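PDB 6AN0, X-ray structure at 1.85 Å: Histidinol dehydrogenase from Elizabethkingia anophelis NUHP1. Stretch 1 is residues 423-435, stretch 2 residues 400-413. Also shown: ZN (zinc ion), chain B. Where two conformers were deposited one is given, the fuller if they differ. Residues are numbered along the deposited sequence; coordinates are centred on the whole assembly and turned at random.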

# COMPACT_ATOMS: atom_id res chain seq x y z
N HIS A 423 -9.27 8.64 28.27
CA HIS A 423 -8.36 9.43 27.43
C HIS A 423 -8.05 10.77 28.09
O HIS A 423 -6.89 11.21 28.11
CB HIS A 423 -8.97 9.64 26.05
CG HIS A 423 -8.82 8.48 25.12
ND1 HIS A 423 -9.50 7.29 25.30
CD2 HIS A 423 -8.07 8.32 24.00
CE1 HIS A 423 -9.18 6.46 24.32
NE2 HIS A 423 -8.32 7.06 23.52
N LYS A 424 -9.08 11.44 28.60
CA LYS A 424 -8.87 12.70 29.31
C LYS A 424 -8.03 12.48 30.57
O LYS A 424 -7.14 13.28 30.87
CB LYS A 424 -10.22 13.31 29.69
CG LYS A 424 -10.11 14.45 30.69
CD LYS A 424 -11.49 14.96 31.12
CE LYS A 424 -11.37 15.92 32.29
NZ LYS A 424 -12.69 16.56 32.60
N HIS A 425 -8.30 11.41 31.31
CA HIS A 425 -7.62 11.20 32.58
C HIS A 425 -6.13 10.91 32.39
O HIS A 425 -5.32 11.27 33.25
CB HIS A 425 -8.29 10.07 33.37
CG HIS A 425 -7.83 9.98 34.80
ND1 HIS A 425 -8.11 10.95 35.73
CD2 HIS A 425 -7.11 9.03 35.44
CE1 HIS A 425 -7.59 10.60 36.90
NE2 HIS A 425 -6.98 9.44 36.75
N ALA A 426 -5.76 10.27 31.28
CA ALA A 426 -4.35 9.98 31.03
C ALA A 426 -3.53 11.26 30.89
O ALA A 426 -2.34 11.28 31.23
CB ALA A 426 -4.20 9.11 29.78
N VAL A 427 -4.14 12.33 30.37
CA VAL A 427 -3.51 13.64 30.37
C VAL A 427 -3.56 14.26 31.77
O VAL A 427 -2.56 14.77 32.28
CB VAL A 427 -4.18 14.57 29.33
CG1 VAL A 427 -3.64 16.01 29.44
CG2 VAL A 427 -4.01 14.03 27.93
N SER A 428 -4.73 14.19 32.41
CA SER A 428 -4.93 14.86 33.69
C SER A 428 -3.90 14.42 34.73
O SER A 428 -3.38 15.26 35.49
CB SER A 428 -6.35 14.60 34.20
OG SER A 428 -7.30 14.97 33.22
N VAL A 429 -3.56 13.13 34.78
CA VAL A 429 -2.62 12.68 35.81
C VAL A 429 -1.22 13.26 35.58
O VAL A 429 -0.50 13.55 36.54
CB VAL A 429 -2.58 11.14 35.90
CG1 VAL A 429 -3.93 10.62 36.35
CG2 VAL A 429 -2.14 10.51 34.57
N ARG A 430 -0.82 13.47 34.33
CA ARG A 430 0.46 14.13 34.08
C ARG A 430 0.43 15.59 34.53
O ARG A 430 1.35 16.06 35.21
CB ARG A 430 0.84 14.04 32.60
CG ARG A 430 1.71 12.84 32.22
CD ARG A 430 0.86 11.73 31.65
NE ARG A 430 1.64 10.64 31.05
CZ ARG A 430 1.10 9.48 30.68
NH1 ARG A 430 -0.21 9.29 30.85
NH2 ARG A 430 1.84 8.51 30.14
N LEU A 431 -0.63 16.32 34.16
CA LEU A 431 -0.70 17.73 34.52
C LEU A 431 -0.72 17.92 36.03
O LEU A 431 -0.03 18.79 36.57
CB LEU A 431 -1.93 18.38 33.90
CG LEU A 431 -2.05 18.27 32.38
CD1 LEU A 431 -3.36 18.90 31.92
CD2 LEU A 431 -0.85 18.89 31.66
N LYS A 432 -1.51 17.11 36.74
CA LYS A 432 -1.57 17.25 38.19
C LYS A 432 -0.23 16.92 38.84
O LYS A 432 0.13 17.53 39.86
CB LYS A 432 -2.68 16.37 38.78
CG LYS A 432 -4.09 16.73 38.31
CD LYS A 432 -5.15 16.06 39.18
CE LYS A 432 -6.32 15.50 38.35
NZ LYS A 432 -6.15 14.05 37.99
N SER A 433 0.52 15.99 38.25
CA SER A 433 1.82 15.60 38.79
C SER A 433 2.82 16.76 38.71
O SER A 433 3.57 17.00 39.66
CB SER A 433 2.35 14.39 38.03
OG SER A 433 3.62 14.00 38.49
N LEU A 434 2.83 17.47 37.58
CA LEU A 434 3.71 18.63 37.44
C LEU A 434 3.20 19.81 38.25
O LEU A 434 4.01 20.59 38.79
CB LEU A 434 3.82 19.01 35.96
CG LEU A 434 4.30 17.90 35.03
CD1 LEU A 434 3.99 18.21 33.57
CD2 LEU A 434 5.80 17.67 35.24
N ASN A 435 1.88 19.99 38.34
CA ASN A 435 1.33 21.05 39.17
C ASN A 435 1.58 20.78 40.65
O ASN A 435 1.84 21.72 41.42
CB ASN A 435 -0.16 21.22 38.89
ZN ZN B . -7.61 6.29 21.58
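Stretch 2, residues 400-413: TKKGIQNIGPGIEK

Stretch 2 packs on stretch 1 as one helix against another, nearly antiparallel, through a mostly apolar seam with one polar contact near its end. Residues 401-413 are helical, and their axis runs at 153° to that of helix 423-435 (signed crossing angle -153°), approaching to 8.7 Å; 581 Å² is buried, both sides summed. The reversed direction sets the register: Lys401 lies near Leu434, Gln405 near Leu431, Gly408 near Val427, and Glu412 near Lys424, where the CA atoms come within 4.7 Å. Before the helix, Thr400 takes the N-cap position, its OG1 accepting from Gly403 N at 3.0 Å.

Ile404 points toward stretch 1 and enters a hole formed by Val427, Arg430, Leu431 and Leu434. Its branched side chain reaches several walls: CG2 lies 3.9 Å from Leu434 CD1, and CD1 lies 4.3 Å from Val427 CG1. Val427 returns the arrangement, sitting among Ile404, Gly408, Ile411 and Glu412, with its CG2 3.6 Å from Ile411 CG2. Gly408 suits the close passage because it has no side chain: Val427 CG1 comes to 3.6 Å from Gly408 O, and a CB here would be tight against both Val427 and Leu431 and would clash with Ile404 O. Leu431 extends its CD2 to 3.5 Å from Ile404 O, covering backbone as well as side chains.

The helix is kinked at Pro409 and Gly410, whose N atoms lack bonds to the preceding turn; proline has no amide hydrogen to give. Beyond the kink, Glu412 settles among Lys424, Val427, Ser428 and Leu431. Its methylenes serve the apolar seam, with CG 3.8 Å from Val427 CG1, while the carboxylate OE1 lies 2.7 Å from Ser428 OG. That hydroxyl is also 2.9 Å from Lys424 O, so its proton has two acceptors within reach.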

# COMPACT_ATOMS: atom_id res chain seq x y z
N THR A 400 7.59 16.33 26.17
CA THR A 400 8.22 16.71 27.43
C THR A 400 7.17 17.18 28.44
O THR A 400 5.98 17.27 28.14
CB THR A 400 9.26 17.82 27.22
OG1 THR A 400 8.59 19.02 26.81
CG2 THR A 400 10.28 17.43 26.16
N LYS A 401 7.63 17.51 29.65
CA LYS A 401 6.72 18.06 30.66
C LYS A 401 6.10 19.38 30.19
O LYS A 401 4.90 19.60 30.35
CB LYS A 401 7.46 18.26 31.99
N LYS A 402 6.92 20.26 29.61
CA LYS A 402 6.38 21.48 29.01
C LYS A 402 5.46 21.13 27.84
O LYS A 402 4.41 21.77 27.66
CB LYS A 402 7.52 22.39 28.54
N GLY A 403 5.84 20.12 27.06
CA GLY A 403 5.00 19.70 25.94
C GLY A 403 3.59 19.31 26.37
O GLY A 403 2.61 19.75 25.79
N ILE A 404 3.48 18.46 27.41
CA ILE A 404 2.15 18.03 27.82
C ILE A 404 1.39 19.16 28.49
O ILE A 404 0.16 19.26 28.37
CB ILE A 404 2.23 16.76 28.70
CG1 ILE A 404 0.84 16.11 28.85
CG2 ILE A 404 2.81 17.06 30.08
CD1 ILE A 404 0.22 15.68 27.53
N GLN A 405 2.09 20.07 29.18
CA GLN A 405 1.41 21.25 29.70
C GLN A 405 0.87 22.12 28.56
O GLN A 405 -0.15 22.79 28.72
CB GLN A 405 2.35 22.06 30.59
CG GLN A 405 2.51 21.48 31.99
CD GLN A 405 3.58 22.18 32.81
OE1 GLN A 405 4.58 22.66 32.27
NE2 GLN A 405 3.37 22.25 34.12
N ASN A 406 1.52 22.07 27.40
CA ASN A 406 1.13 22.88 26.24
C ASN A 406 -0.12 22.32 25.56
O ASN A 406 -1.14 23.01 25.44
CB ASN A 406 2.32 22.94 25.27
CG ASN A 406 2.01 23.66 23.97
OD1 ASN A 406 1.06 24.44 23.88
ND2 ASN A 406 2.82 23.38 22.96
N ILE A 407 -0.07 21.06 25.12
CA ILE A 407 -1.19 20.50 24.36
C ILE A 407 -2.21 19.79 25.24
O ILE A 407 -3.29 19.43 24.75
CB ILE A 407 -0.70 19.53 23.27
CG1 ILE A 407 0.01 18.32 23.88
CG2 ILE A 407 0.21 20.25 22.30
CD1 ILE A 407 0.39 17.24 22.84
N GLY A 408 -1.89 19.58 26.52
CA GLY A 408 -2.73 18.81 27.41
C GLY A 408 -4.17 19.30 27.57
O GLY A 408 -5.12 18.53 27.41
N PRO A 409 -4.35 20.58 27.92
CA PRO A 409 -5.73 21.08 28.07
C PRO A 409 -6.57 20.90 26.82
O PRO A 409 -7.75 20.53 26.93
CB PRO A 409 -5.52 22.56 28.43
CG PRO A 409 -4.16 22.60 29.07
CD PRO A 409 -3.34 21.57 28.34
N GLY A 410 -6.00 21.13 25.64
CA GLY A 410 -6.75 20.91 24.41
C GLY A 410 -7.17 19.46 24.21
O GLY A 410 -8.31 19.19 23.81
N ILE A 411 -6.26 18.52 24.47
CA ILE A 411 -6.59 17.09 24.39
C ILE A 411 -7.74 16.75 25.32
O ILE A 411 -8.69 16.04 24.95
CB ILE A 411 -5.35 16.24 24.72
CG1 ILE A 411 -4.24 16.49 23.69
CG2 ILE A 411 -5.72 14.74 24.79
CD1 ILE A 411 -2.89 16.01 24.15
N GLU A 412 -7.68 17.23 26.57
CA GLU A 412 -8.76 17.00 27.52
C GLU A 412 -10.11 17.44 26.97
O GLU A 412 -11.12 16.73 27.13
CB GLU A 412 -8.47 17.72 28.84
CG GLU A 412 -7.29 17.17 29.65
CD GLU A 412 -7.12 17.90 30.98
OE1 GLU A 412 -6.74 17.27 31.98
OE2 GLU A 412 -7.37 19.12 31.02
N LYS A 413 -10.17 18.61 26.33
CA LYS A 413 -11.45 19.09 25.80
C LYS A 413 -11.94 18.19 24.65
O LYS A 413 -13.14 17.92 24.53
CB LYS A 413 -11.33 20.54 25.33
O HOH W 1 -6.54 5.36 19.86
O HOH W 2 -6.52 4.89 22.58